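Local coordinates for protein ORF10 (Moritella marina, PDB 6RIW) that probably carries out chain-elongating condensation in polyunsaturated fatty acid synthesis, this chain being the ketosynthase and chain length factor didomain of the larger synthase PfaC, at residues A[298-303]-A[636-641]; A[517-522]-A[697-702]; A[599-604]-A[618-623]; A[777-782]-A[869-874]. All coordinates share one frame; numbering follows the deposited sequence.

Interaction 1 (A[298-303]-A[636-641]); sequences FVLSPN and QYTSFI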
loop_
_atom_site.group_PDB
_atom_site.type_symbol
_atom_site.label_atom_id
_atom_site.label_comp_id
_atom_site.label_asym_id
_atom_site.label_seq_id
_atom_site.Cartn_x
_atom_site.Cartn_y
_atom_site.Cartn_z
ATOM N N PHE A 298 9.037 -15.049 12.766
ATOM C CA PHE A 298 7.816 -15.076 11.971
ATOM C C PHE A 298 7.430 -13.659 11.549
ATOM O O PHE A 298 7.790 -12.680 12.207
ATOM C CB PHE A 298 6.730 -15.735 12.830
ATOM C CG PHE A 298 5.356 -15.755 12.221
ATOM C CD1 PHE A 298 5.092 -16.497 11.076
ATOM C CD2 PHE A 298 4.313 -15.063 12.828
ATOM C CE1 PHE A 298 3.814 -16.525 10.532
ATOM C CE2 PHE A 298 3.036 -15.093 12.291
ATOM C CZ PHE A 298 2.787 -15.822 11.147
ATOM N N VAL A 299 6.691 -13.540 10.438
ATOM C CA VAL A 299 6.433 -12.207 9.885
ATOM C C VAL A 299 5.622 -11.312 10.820
ATOM O O VAL A 299 5.606 -10.089 10.635
ATOM C CB VAL A 299 5.730 -12.298 8.507
ATOM C CG1 VAL A 299 6.631 -12.989 7.478
ATOM C CG2 VAL A 299 4.368 -12.992 8.628
ATOM N N LEU A 300 4.933 -11.872 11.813
ATOM C CA LEU A 300 4.139 -11.046 12.717
ATOM C C LEU A 300 4.826 -10.773 14.056
ATOM O O LEU A 300 4.282 -10.020 14.870
ATOM C CB LEU A 300 2.765 -11.689 12.955
ATOM C CG LEU A 300 1.820 -11.737 11.749
ATOM C CD1 LEU A 300 0.445 -12.293 12.145
ATOM C CD2 LEU A 300 1.686 -10.360 11.093
ATOM N N SER A 301 6.021 -11.318 14.286
ATOM C CA SER A 301 6.655 -11.231 15.605
ATOM C C SER A 301 7.857 -10.300 15.585
ATOM O O SER A 301 8.704 -10.411 14.687
ATOM C CB SER A 301 7.094 -12.619 16.077
ATOM O OG SER A 301 6.061 -13.571 15.868
ATOM N N PRO A 302 7.991 -9.413 16.564
ATOM C CA PRO A 302 9.113 -8.466 16.564
ATOM C C PRO A 302 10.420 -9.123 16.984
ATOM O O PRO A 302 10.443 -10.105 17.731
ATOM C CB PRO A 302 8.685 -7.417 17.593
ATOM C CG PRO A 302 7.808 -8.197 18.544
ATOM C CD PRO A 302 7.090 -9.217 17.714
ATOM N N ASN A 303 11.514 -8.552 16.485
ATOM C CA ASN A 303 12.871 -9.035 16.721
ATOM C C ASN A 303 13.639 -7.930 17.427
ATOM O O ASN A 303 13.787 -6.830 16.886
ATOM C CB ASN A 303 13.548 -9.409 15.400
ATOM C CG ASN A 303 14.831 -10.204 15.585
ATOM O OD1 ASN A 303 15.557 -10.024 16.563
ATOM N ND2 ASN A 303 15.126 -11.081 14.618
ATOM N N GLN A 636 -1.987 -17.612 5.127
ATOM C CA GLN A 636 -2.647 -17.003 3.981
ATOM C C GLN A 636 -3.013 -15.552 4.272
ATOM O O GLN A 636 -2.819 -14.676 3.423
ATOM C CB GLN A 636 -3.886 -17.803 3.575
ATOM C CG GLN A 636 -4.477 -17.340 2.249
ATOM C CD GLN A 636 -5.939 -17.756 2.043
ATOM O OE1 GLN A 636 -6.642 -18.139 2.985
ATOM N NE2 GLN A 636 -6.402 -17.658 0.802
ATOM N N TYR A 637 -3.528 -15.265 5.469
ATOM C CA TYR A 637 -3.908 -13.877 5.732
ATOM C C TYR A 637 -2.696 -12.952 5.833
ATOM O O TYR A 637 -2.803 -11.778 5.457
ATOM C CB TYR A 637 -4.755 -13.778 6.995
ATOM C CG TYR A 637 -5.970 -12.860 6.887
ATOM C CD1 TYR A 637 -5.851 -11.484 6.960
ATOM C CD2 TYR A 637 -7.244 -13.399 6.764
ATOM C CE1 TYR A 637 -6.996 -10.649 6.883
ATOM C CE2 TYR A 637 -8.368 -12.598 6.692
ATOM C CZ TYR A 637 -8.250 -11.232 6.746
ATOM O OH TYR A 637 -9.420 -10.485 6.665
ATOM N N THR A 638 -1.538 -13.433 6.323
ATOM C CA THR A 638 -0.355 -12.566 6.303
ATOM C C THR A 638 0.008 -12.159 4.875
ATOM O O THR A 638 0.572 -11.078 4.667
ATOM C CB THR A 638 0.876 -13.229 6.961
ATOM O OG1 THR A 638 1.361 -14.311 6.145
ATOM C CG2 THR A 638 0.554 -13.730 8.360
ATOM N N SER A 639 -0.289 -13.007 3.889
ATOM C CA SER A 639 -0.023 -12.638 2.505
ATOM C C SER A 639 -1.070 -11.686 1.933
ATOM O O SER A 639 -0.889 -11.208 0.809
ATOM C CB SER A 639 0.105 -13.884 1.605
ATOM O OG SER A 639 -1.138 -14.533 1.353
ATOM N N PHE A 640 -2.150 -11.393 2.665
ATOM C CA PHE A 640 -3.035 -10.309 2.259
ATOM C C PHE A 640 -2.438 -8.935 2.550
ATOM O O PHE A 640 -2.988 -7.928 2.087
ATOM C CB PHE A 640 -4.384 -10.406 2.993
ATOM C CG PHE A 640 -5.234 -11.603 2.628
ATOM C CD1 PHE A 640 -4.836 -12.535 1.678
ATOM C CD2 PHE A 640 -6.462 -11.785 3.260
ATOM C CE1 PHE A 640 -5.660 -13.627 1.360
ATOM C CE2 PHE A 640 -7.276 -12.854 2.936
ATOM C CZ PHE A 640 -6.861 -13.785 1.992
ATOM N N ILE A 641 -1.347 -8.865 3.319
ATOM C CA ILE A 641 -0.777 -7.612 3.817
ATOM C C ILE A 641 0.399 -7.232 2.920
ATOM O O ILE A 641 1.430 -7.909 2.918
ATOM C CB ILE A 641 -0.330 -7.763 5.282
ATOM C CG1 ILE A 641 -1.495 -8.276 6.144
ATOM C CG2 ILE A 641 0.245 -6.463 5.811
ATOM C CD1 ILE A 641 -1.088 -8.773 7.505
#
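Thr638 OG1, which lies 4.1 Å from Val299 CG2, is gripped by two groups outside the contact: the hydroxyl bonds to Asn635 O, one turn back in its own helix, and receives a bond from Arg648 NH2. With chi1 at 70° the hydroxyl sits between the backbone N and the carbonyl carbon, and CG2, turned anti to the carbonyl carbon, faces the 298-303 loop. Three side chains gather round that methyl. Val299 CG2 is 3.9 Å from Thr638 CB and just as close to Thr638 CG2; Leu300 CD1 reaches the same CG2 at 4.1 Å; and Phe298 arrives from the opposite direction, its CZ meeting Thr638 CG2 obliquely at 4.1 Å. Threonine suits the place because one branch can satisfy the helix while the methyl branch offers an apolar surface to the loop. This contact joins the two halves of a pseudo-dimer of thiolase-fold units: residues 298-303 belong to the ketosynthase half, residues 636-641 to the chain length factor half. A type I turn from Phe298 to Ser301, closed by Ser301 N to Phe298 O at 3.1 Å, brings the three apolar residues together. Val299 CG2 also lies over one face of the Phe298 ring, toward its rim. Beyond Thr638 the chain turns again; Ser639 OG donates to Gln636 O at 2.7 Å, tilted 17° from the carbonyl plane, and also bonds Ile551 N.

Interaction 2 (A[517-522]-A[697-702]); sequences QSLQLR and GSIENI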
loop_
_atom_site.group_PDB
_atom_site.type_symbol
_atom_site.label_atom_id
_atom_site.label_comp_id
_atom_site.label_asym_id
_atom_site.label_seq_id
_atom_site.Cartn_x
_atom_site.Cartn_y
_atom_site.Cartn_z
ATOM N N GLN A 517 -22.544 -10.228 -19.689
ATOM C CA GLN A 517 -23.431 -9.198 -20.219
ATOM C C GLN A 517 -23.256 -7.876 -19.480
ATOM O O GLN A 517 -23.245 -6.808 -20.104
ATOM C CB GLN A 517 -24.884 -9.666 -20.117
ATOM C CG GLN A 517 -25.871 -8.774 -20.815
ATOM C CD GLN A 517 -27.306 -9.211 -20.545
ATOM O OE1 GLN A 517 -28.261 -8.490 -20.851
ATOM N NE2 GLN A 517 -27.460 -10.402 -19.955
ATOM N N SER A 518 -23.133 -7.929 -18.146
ATOM C CA SER A 518 -22.940 -6.699 -17.370
ATOM C C SER A 518 -21.622 -6.023 -17.723
ATOM O O SER A 518 -21.548 -4.789 -17.799
ATOM C CB SER A 518 -22.987 -6.988 -15.872
ATOM O OG SER A 518 -24.254 -7.502 -15.500
ATOM N N LEU A 519 -20.571 -6.819 -17.960
ATOM C CA LEU A 519 -19.268 -6.298 -18.336
ATOM C C LEU A 519 -19.184 -5.911 -19.811
ATOM O O LEU A 519 -18.162 -5.360 -20.225
ATOM C CB LEU A 519 -18.183 -7.337 -18.007
ATOM C CG LEU A 519 -18.027 -7.691 -16.518
ATOM C CD1 LEU A 519 -16.952 -8.784 -16.343
ATOM C CD2 LEU A 519 -17.615 -6.431 -15.760
ATOM N N GLN A 520 -20.229 -6.181 -20.597
ATOM C CA GLN A 520 -20.242 -5.894 -22.037
ATOM C C GLN A 520 -19.083 -6.585 -22.756
ATOM O O GLN A 520 -18.469 -6.036 -23.676
ATOM C CB GLN A 520 -20.246 -4.388 -22.287
ATOM C CG GLN A 520 -21.432 -3.746 -21.599
ATOM C CD GLN A 520 -21.525 -2.263 -21.851
ATOM O OE1 GLN A 520 -20.571 -1.636 -22.319
ATOM N NE2 GLN A 520 -22.675 -1.689 -21.532
ATOM N N LEU A 521 -18.807 -7.816 -22.352
ATOM C CA LEU A 521 -17.749 -8.636 -22.939
ATOM C C LEU A 521 -18.364 -9.826 -23.662
ATOM O O LEU A 521 -19.145 -10.587 -23.065
ATOM C CB LEU A 521 -16.799 -9.155 -21.848
ATOM C CG LEU A 521 -15.814 -8.174 -21.193
ATOM C CD1 LEU A 521 -15.116 -8.831 -20.001
ATOM C CD2 LEU A 521 -14.794 -7.716 -22.230
ATOM N N ARG A 522 -17.973 -10.021 -24.923
ATOM C CA ARG A 522 -18.369 -11.238 -25.622
ATOM C C ARG A 522 -17.565 -12.444 -25.162
ATOM O O ARG A 522 -18.068 -13.573 -25.191
ATOM C CB ARG A 522 -18.212 -11.044 -27.134
ATOM C CG ARG A 522 -18.657 -9.669 -27.630
ATOM C CD ARG A 522 -18.816 -9.638 -29.155
ATOM N NE ARG A 522 -20.000 -10.380 -29.596
ATOM C CZ ARG A 522 -21.208 -9.847 -29.781
ATOM N NH1 ARG A 522 -21.413 -8.550 -29.573
ATOM N NH2 ARG A 522 -22.215 -10.616 -30.181
ATOM N N GLY A 697 -4.425 -9.678 -14.768
ATOM C CA GLY A 697 -5.345 -10.450 -15.579
ATOM C C GLY A 697 -6.560 -10.941 -14.820
ATOM O O GLY A 697 -7.357 -11.690 -15.384
ATOM N N SER A 698 -6.738 -10.542 -13.559
ATOM C CA SER A 698 -7.914 -10.960 -12.785
ATOM C C SER A 698 -9.198 -10.395 -13.387
ATOM O O SER A 698 -9.194 -9.371 -14.067
ATOM C CB SER A 698 -7.804 -10.480 -11.334
ATOM O OG SER A 698 -7.691 -9.064 -11.318
ATOM N N ILE A 699 -10.329 -11.052 -13.091
ATOM C CA ILE A 699 -11.579 -10.478 -13.572
ATOM C C ILE A 699 -11.832 -9.130 -12.903
ATOM O O ILE A 699 -12.432 -8.226 -13.505
ATOM C CB ILE A 699 -12.758 -11.449 -13.367
ATOM C CG1 ILE A 699 -13.978 -10.951 -14.157
ATOM C CG2 ILE A 699 -13.048 -11.674 -11.844
ATOM C CD1 ILE A 699 -15.167 -11.946 -14.211
ATOM N N GLU A 700 -11.363 -8.961 -11.671
ATOM C CA GLU A 700 -11.554 -7.681 -10.989
ATOM C C GLU A 700 -10.807 -6.567 -11.706
ATOM O O GLU A 700 -11.331 -5.454 -11.862
ATOM C CB GLU A 700 -11.081 -7.778 -9.542
ATOM C CG GLU A 700 -11.935 -8.695 -8.675
ATOM C CD GLU A 700 -11.466 -10.150 -8.642
ATOM O OE1 GLU A 700 -10.710 -10.586 -9.555
ATOM O OE2 GLU A 700 -11.869 -10.870 -7.702
ATOM N N ASN A 701 -9.575 -6.839 -12.145
ATOM C CA ASN A 701 -8.860 -5.788 -12.859
ATOM C C ASN A 701 -9.469 -5.512 -14.220
ATOM O O ASN A 701 -9.525 -4.358 -14.644
ATOM C CB ASN A 701 -7.380 -6.098 -13.030
ATOM C CG ASN A 701 -6.632 -4.897 -13.590
ATOM O OD1 ASN A 701 -6.593 -3.840 -12.947
ATOM N ND2 ASN A 701 -6.079 -5.028 -14.790
ATOM N N ILE A 702 -9.921 -6.543 -14.937
ATOM C CA ILE A 702 -10.546 -6.271 -16.229
ATOM C C ILE A 702 -11.800 -5.411 -16.033
ATOM O O ILE A 702 -12.019 -4.413 -16.746
ATOM C CB ILE A 702 -10.857 -7.584 -16.982
ATOM C CG1 ILE A 702 -9.697 -8.013 -17.887
ATOM C CG2 ILE A 702 -12.027 -7.339 -17.978
ATOM C CD1 ILE A 702 -8.370 -8.201 -17.191
#
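Leu519 and Leu521 face Ile699 and Ile702 through apolar contact, and no hydrogen bond passes between the two segments. Leu519 CD1 and Ile699 CD1 meet methyl to methyl at 4.2 Å. Leu521 CD1 comes to 4.0 Å from Ile702 CG2, the two side chains crossing at about a right angle. It is the short branch of Ile702 that does this touching: chi1, which places CG1, is -91°, off the usual staggered value, and leaves CG2 roughly anti to the backbone N, while the longer CG1 arm leads away. All four residues are buried, and their branched, uncharged ends suit a place where two helix termini close on each other.

The polar interactions tie off each terminus separately. Ser698 is the N-cap of helix 699-706, and its OG accepts from Asn701 N at 3.0 Å with an N-H...O angle of 156°, occupying an amide that has no helical carbonyl before it. Helix 513-519 ends at Gln520, whose phi is +57°, a left-handed conformation; Gln520 N still bonds back to Gln517 O at 3.1 Å. A further link comes from just beyond the second segment, where Gln706 NE2 bonds to Leu519 O. The whole is a Schellman-closed helix end laid against a serine-capped helix start, both within the chain length factor half of the didomain.

Interaction 3 (A[599-604]-A[618-623]); sequences TQIEDS and EELTNI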
loop_
_atom_site.group_PDB
_atom_site.type_symbol
_atom_site.label_atom_id
_atom_site.label_comp_id
_atom_site.label_asym_id
_atom_site.label_seq_id
_atom_site.Cartn_x
_atom_site.Cartn_y
_atom_site.Cartn_z
ATOM N N THR A 599 -24.930 -13.844 6.071
ATOM C CA THR A 599 -26.201 -13.151 6.193
ATOM C C THR A 599 -26.922 -13.061 4.869
ATOM O O THR A 599 -28.156 -12.982 4.852
ATOM C CB THR A 599 -26.002 -11.745 6.778
ATOM O OG1 THR A 599 -24.961 -11.062 6.066
ATOM C CG2 THR A 599 -25.625 -11.838 8.256
ATOM N N GLN A 600 -26.196 -13.096 3.746
ATOM C CA GLN A 600 -26.884 -13.085 2.457
ATOM C C GLN A 600 -27.770 -14.314 2.286
ATOM O O GLN A 600 -28.913 -14.197 1.825
ATOM C CB GLN A 600 -25.885 -13.005 1.310
ATOM C CG GLN A 600 -25.261 -11.646 1.193
ATOM C CD GLN A 600 -24.155 -11.667 0.190
ATOM O OE1 GLN A 600 -22.992 -11.863 0.560
ATOM N NE2 GLN A 600 -24.506 -11.509 -1.098
ATOM N N ILE A 601 -27.267 -15.498 2.650
ATOM C CA ILE A 601 -28.066 -16.714 2.473
ATOM C C ILE A 601 -29.175 -16.770 3.520
ATOM O O ILE A 601 -30.312 -17.143 3.217
ATOM C CB ILE A 601 -27.178 -17.973 2.543
ATOM C CG1 ILE A 601 -26.126 -17.976 1.426
ATOM C CG2 ILE A 601 -28.042 -19.226 2.464
ATOM C CD1 ILE A 601 -26.670 -18.302 0.083
ATOM N N GLU A 602 -28.869 -16.394 4.759
ATOM C CA GLU A 602 -29.921 -16.361 5.778
ATOM C C GLU A 602 -31.067 -15.452 5.346
ATOM O O GLU A 602 -32.244 -15.844 5.403
ATOM C CB GLU A 602 -29.356 -15.921 7.128
ATOM C CG GLU A 602 -30.413 -15.890 8.230
ATOM C CD GLU A 602 -29.866 -15.449 9.583
ATOM O OE1 GLU A 602 -29.072 -14.478 9.648
ATOM O OE2 GLU A 602 -30.252 -16.073 10.595
ATOM N N ASP A 603 -30.737 -14.237 4.887
ATOM C CA ASP A 603 -31.765 -13.295 4.444
ATOM C C ASP A 603 -32.564 -13.837 3.268
ATOM O O ASP A 603 -33.783 -13.636 3.192
ATOM C CB ASP A 603 -31.130 -11.958 4.057
ATOM C CG ASP A 603 -30.660 -11.161 5.257
ATOM O OD1 ASP A 603 -30.957 -11.563 6.410
ATOM O OD2 ASP A 603 -29.978 -10.130 5.047
ATOM N N SER A 604 -31.891 -14.488 2.317
ATOM C CA SER A 604 -32.578 -15.041 1.159
ATOM C C SER A 604 -33.593 -16.098 1.574
ATOM O O SER A 604 -34.738 -16.090 1.111
ATOM C CB SER A 604 -31.548 -15.644 0.199
ATOM O OG SER A 604 -30.977 -14.643 -0.614
ATOM N N GLU A 618 -26.848 -23.907 7.580
ATOM C CA GLU A 618 -25.391 -23.821 7.700
ATOM C C GLU A 618 -24.698 -24.625 6.616
ATOM O O GLU A 618 -23.708 -24.161 6.033
ATOM C CB GLU A 618 -24.936 -24.287 9.079
ATOM C CG GLU A 618 -25.335 -23.294 10.172
ATOM C CD GLU A 618 -24.881 -23.712 11.553
ATOM O OE1 GLU A 618 -24.548 -24.906 11.729
ATOM O OE2 GLU A 618 -24.877 -22.848 12.463
ATOM N N GLU A 619 -25.218 -25.817 6.318
ATOM C CA GLU A 619 -24.656 -26.630 5.247
ATOM C C GLU A 619 -24.799 -25.954 3.887
ATOM O O GLU A 619 -23.860 -25.961 3.091
ATOM C CB GLU A 619 -25.333 -27.995 5.220
ATOM C CG GLU A 619 -24.882 -28.868 4.064
ATOM C CD GLU A 619 -23.503 -29.473 4.303
ATOM O OE1 GLU A 619 -22.965 -29.306 5.429
ATOM O OE2 GLU A 619 -22.966 -30.123 3.375
ATOM N N LEU A 620 -25.973 -25.398 3.587
ATOM C CA LEU A 620 -26.144 -24.668 2.336
ATOM C C LEU A 620 -25.187 -23.480 2.258
ATOM O O LEU A 620 -24.573 -23.224 1.208
ATOM C CB LEU A 620 -27.588 -24.190 2.216
ATOM C CG LEU A 620 -27.936 -23.408 0.951
ATOM C CD1 LEU A 620 -27.795 -24.276 -0.271
ATOM C CD2 LEU A 620 -29.353 -22.890 1.079
ATOM N N THR A 621 -25.078 -22.728 3.353
ATOM C CA THR A 621 -24.169 -21.583 3.396
ATOM C C THR A 621 -22.726 -22.027 3.181
ATOM O O THR A 621 -21.986 -21.401 2.418
ATOM C CB THR A 621 -24.327 -20.841 4.724
ATOM O OG1 THR A 621 -25.700 -20.434 4.880
ATOM C CG2 THR A 621 -23.463 -19.595 4.736
ATOM N N ASN A 622 -22.326 -23.133 3.802
ATOM C CA ASN A 622 -20.947 -23.608 3.663
ATOM C C ASN A 622 -20.629 -24.030 2.232
ATOM O O ASN A 622 -19.503 -23.824 1.754
ATOM C CB ASN A 622 -20.704 -24.769 4.622
ATOM C CG ASN A 622 -20.514 -24.307 6.044
ATOM O OD1 ASN A 622 -20.206 -23.134 6.290
ATOM N ND2 ASN A 622 -20.706 -25.216 6.998
ATOM N N ILE A 623 -21.599 -24.622 1.536
ATOM C CA ILE A 623 -21.383 -25.022 0.147
ATOM C C ILE A 623 -21.135 -23.797 -0.726
ATOM O O ILE A 623 -20.212 -23.777 -1.548
ATOM C CB ILE A 623 -22.576 -25.835 -0.377
ATOM C CG1 ILE A 623 -22.711 -27.171 0.363
ATOM C CG2 ILE A 623 -22.440 -26.085 -1.890
ATOM C CD1 ILE A 623 -24.067 -27.805 0.091
#
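Ile601 packs against Thr621 and Leu620 where helix 597-608 meets helix 614-628, and the tight part of the contact is confined to these three buried residues. The CG2 branch of Ile601 does most of the work, standing 3.6 Å from Thr621 OG1 and 4.1 Å from Leu620 CD2. Its CB is also near, 3.7 Å from Thr621 OG1. The Ile601 and Thr621 side chains run alongside each other, pointing opposite ways, whereas Leu620 crosses the isoleucine at a slant. These are van der Waals contacts: the hydroxyl of Thr621 has its hydrogen bond one turn back along its own helix, to Arg617 O, so the hydroxyl, already bonded, can lie against a methyl group at little cost. With chi1 at -57°, OG1 stands beside the backbone N, a position from which that carbonyl can be reached. A small residue here also lets the backbones come close, Ile601 CA and Thr621 CA being 6.3 Å apart. Leu145 of helix 129-148 touches both Ile601 and Leu620 and adds to the apolar cluster, as does Leu155 on Ile601.

The other flanks are polar and looser. Glu618 and Asn622 are exposed and suit a helix face turned to solvent. Glu602, partly exposed, makes a salt bridge with Lys47 and only a long, weak ion pair with Arg617. Two successive helices, joined by a short loop, thus pack against each other in the chain length factor half, with Ile601 and Leu620 both resting on helix 129-148 of the ketosynthase half.

Interaction 4 (A[777-782]-A[869-874]); sequences KAITIA and NGLGRD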
loop_
_atom_site.group_PDB
_atom_site.type_symbol
_atom_site.label_atom_id
_atom_site.label_comp_id
_atom_site.label_asym_id
_atom_site.label_seq_id
_atom_site.Cartn_x
_atom_site.Cartn_y
_atom_site.Cartn_z
ATOM N N LYS A 777 1.798 18.848 -22.884
ATOM C CA LYS A 777 2.654 19.849 -22.253
ATOM C C LYS A 777 3.401 19.250 -21.067
ATOM O O LYS A 777 4.611 19.464 -20.913
ATOM C CB LYS A 777 1.806 21.031 -21.802
ATOM C CG LYS A 777 2.591 22.168 -21.175
ATOM C CD LYS A 777 3.436 22.882 -22.239
ATOM C CE LYS A 777 4.116 24.139 -21.662
ATOM N NZ LYS A 777 5.476 24.364 -22.226
ATOM N N ALA A 778 2.688 18.483 -20.227
ATOM C CA ALA A 778 3.327 17.819 -19.093
ATOM C C ALA A 778 4.416 16.864 -19.559
ATOM O O ALA A 778 5.475 16.780 -18.934
ATOM C CB ALA A 778 2.284 17.068 -18.254
ATOM N N ILE A 779 4.178 16.142 -20.658
ATOM C CA ILE A 779 5.207 15.257 -21.204
ATOM C C ILE A 779 6.461 16.046 -21.579
ATOM O O ILE A 779 7.592 15.653 -21.247
ATOM C CB ILE A 779 4.654 14.482 -22.409
ATOM C CG1 ILE A 779 3.529 13.544 -21.942
ATOM C CG2 ILE A 779 5.754 13.687 -23.067
ATOM C CD1 ILE A 779 2.834 12.808 -23.064
ATOM N N THR A 780 6.291 17.153 -22.308
ATOM C CA THR A 780 7.473 17.897 -22.730
ATOM C C THR A 780 8.205 18.507 -21.542
ATOM O O THR A 780 9.445 18.569 -21.551
ATOM C CB THR A 780 7.092 18.978 -23.756
ATOM O OG1 THR A 780 6.287 19.975 -23.123
ATOM C CG2 THR A 780 6.308 18.375 -24.872
ATOM N N ILE A 781 7.472 18.911 -20.497
ATOM C CA ILE A 781 8.116 19.486 -19.320
ATOM C C ILE A 781 8.939 18.434 -18.595
ATOM O O ILE A 781 10.092 18.679 -18.200
ATOM C CB ILE A 781 7.075 20.113 -18.380
ATOM C CG1 ILE A 781 6.545 21.425 -18.972
ATOM C CG2 ILE A 781 7.696 20.335 -16.999
ATOM C CD1 ILE A 781 5.356 21.991 -18.213
ATOM N N ALA A 782 8.349 17.249 -18.390
ATOM C CA ALA A 782 9.080 16.166 -17.748
ATOM C C ALA A 782 10.255 15.718 -18.596
ATOM O O ALA A 782 11.331 15.421 -18.066
ATOM C CB ALA A 782 8.135 14.990 -17.465
ATOM N N ASN A 869 8.718 7.040 -21.367
ATOM C CA ASN A 869 7.660 7.927 -20.910
ATOM C C ASN A 869 6.622 7.137 -20.118
ATOM O O ASN A 869 6.373 5.964 -20.397
ATOM C CB ASN A 869 6.996 8.637 -22.102
ATOM C CG ASN A 869 6.242 9.887 -21.690
ATOM O OD1 ASN A 869 6.796 10.772 -21.033
ATOM N ND2 ASN A 869 4.960 9.956 -22.052
ATOM N N GLY A 870 6.047 7.776 -19.101
ATOM C CA GLY A 870 5.035 7.158 -18.262
ATOM C C GLY A 870 3.890 8.097 -17.938
ATOM O O GLY A 870 4.114 9.281 -17.653
ATOM N N LEU A 871 2.654 7.585 -18.031
ATOM C CA LEU A 871 1.446 8.301 -17.657
ATOM C C LEU A 871 0.634 7.371 -16.778
ATOM O O LEU A 871 0.944 6.185 -16.656
ATOM C CB LEU A 871 0.609 8.740 -18.881
ATOM C CG LEU A 871 1.318 9.678 -19.872
ATOM C CD1 LEU A 871 0.474 9.850 -21.137
ATOM C CD2 LEU A 871 1.556 11.043 -19.227
ATOM N N GLY A 872 -0.407 7.895 -16.144
ATOM C CA GLY A 872 -1.289 6.988 -15.429
ATOM C C GLY A 872 -2.323 7.728 -14.604
ATOM O O GLY A 872 -2.485 8.948 -14.698
ATOM N N ARG A 873 -3.015 6.951 -13.785
ATOM C CA ARG A 873 -4.084 7.526 -12.992
ATOM C C ARG A 873 -3.571 8.373 -11.841
ATOM O O ARG A 873 -4.389 8.981 -11.141
ATOM C CB ARG A 873 -4.993 6.414 -12.474
ATOM C CG ARG A 873 -5.835 5.758 -13.571
ATOM C CD ARG A 873 -6.739 6.814 -14.260
ATOM N NE ARG A 873 -7.774 7.304 -13.345
ATOM C CZ ARG A 873 -8.559 8.354 -13.583
ATOM N NH1 ARG A 873 -8.438 9.052 -14.713
ATOM N NH2 ARG A 873 -9.487 8.697 -12.707
ATOM N N ASP A 874 -2.260 8.423 -11.608
ATOM C CA ASP A 874 -1.735 9.350 -10.611
ATOM C C ASP A 874 -1.653 10.780 -11.134
ATOM O O ASP A 874 -1.380 11.699 -10.349
ATOM C CB ASP A 874 -0.354 8.884 -10.160
ATOM C CG ASP A 874 0.590 8.671 -11.352
ATOM O OD1 ASP A 874 0.255 7.852 -12.268
ATOM O OD2 ASP A 874 1.653 9.327 -11.375
#
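Ile779 meets both Asn869 and Leu871, and its beta-branched side chain divides the task. From CB two arms spring. The short one, CG2, is anti to the backbone N and lies 3.7 Å from Asn869 OD1. The longer arm starts at CG1, which sits 3.9 Å from Asn869 ND2 and 4.2 Å from Leu871 CD2; chi2 of 175° then extends it, and the terminal CD1 ends 3.7 Å from Asn869 ND2. Isoleucine therefore spans the whole end of the amide, crossing both partners at about a right angle. The amide can bear such apolar cover because its polar atoms are paired beyond the two segments, OD1 with His879 ND1 and ND2 with Glu814 OE2. Those two bonds also set which way round the amide lies. Replacing Ile779 with an alanine would probably open a gap over the Asn869 amide and leave Leu871 CD2 without its neighbour on the helix. Around the contact, Cys877 of strand 876-884 touches Ile779, Asn869 and Leu871 alike, while Ala817 and Leu818 of helix 808-821 cover Ile779 further. Past Leu871 the chain runs through Gly872, whose phi and psi of 172° and -170° would push any CB into the carbonyl oxygen of Leu871, so glycine fits here. The arrangement is a helix, 776-790, laid on the end of strand 865-870, as in the alternating helix and sheet layers of the thiolase fold, and the turn that follows probably corresponds to the glycine-rich loop of ketosynthases.

Interaction 1 is the one that joins the ketosynthase and chain length factor halves directly; interactions 2, 3 and 4 each pair segments of the second half. Interaction 3 is nested along the chain inside the loops closed by interactions 1 and 2, and helix 614-628 is followed directly by helix 634-638 of interaction 1, yet their centres are about 31 Å apart. Interactions 2 and 4 come nearest, about 10 Å between closest atoms, without touching. Interactions 3 and 4 are farthest, about 49 Å between centres, and 1 and 4 lie on opposite sides of the chain's centre. All four are remote from the magnesium site at Met1 and Lys286.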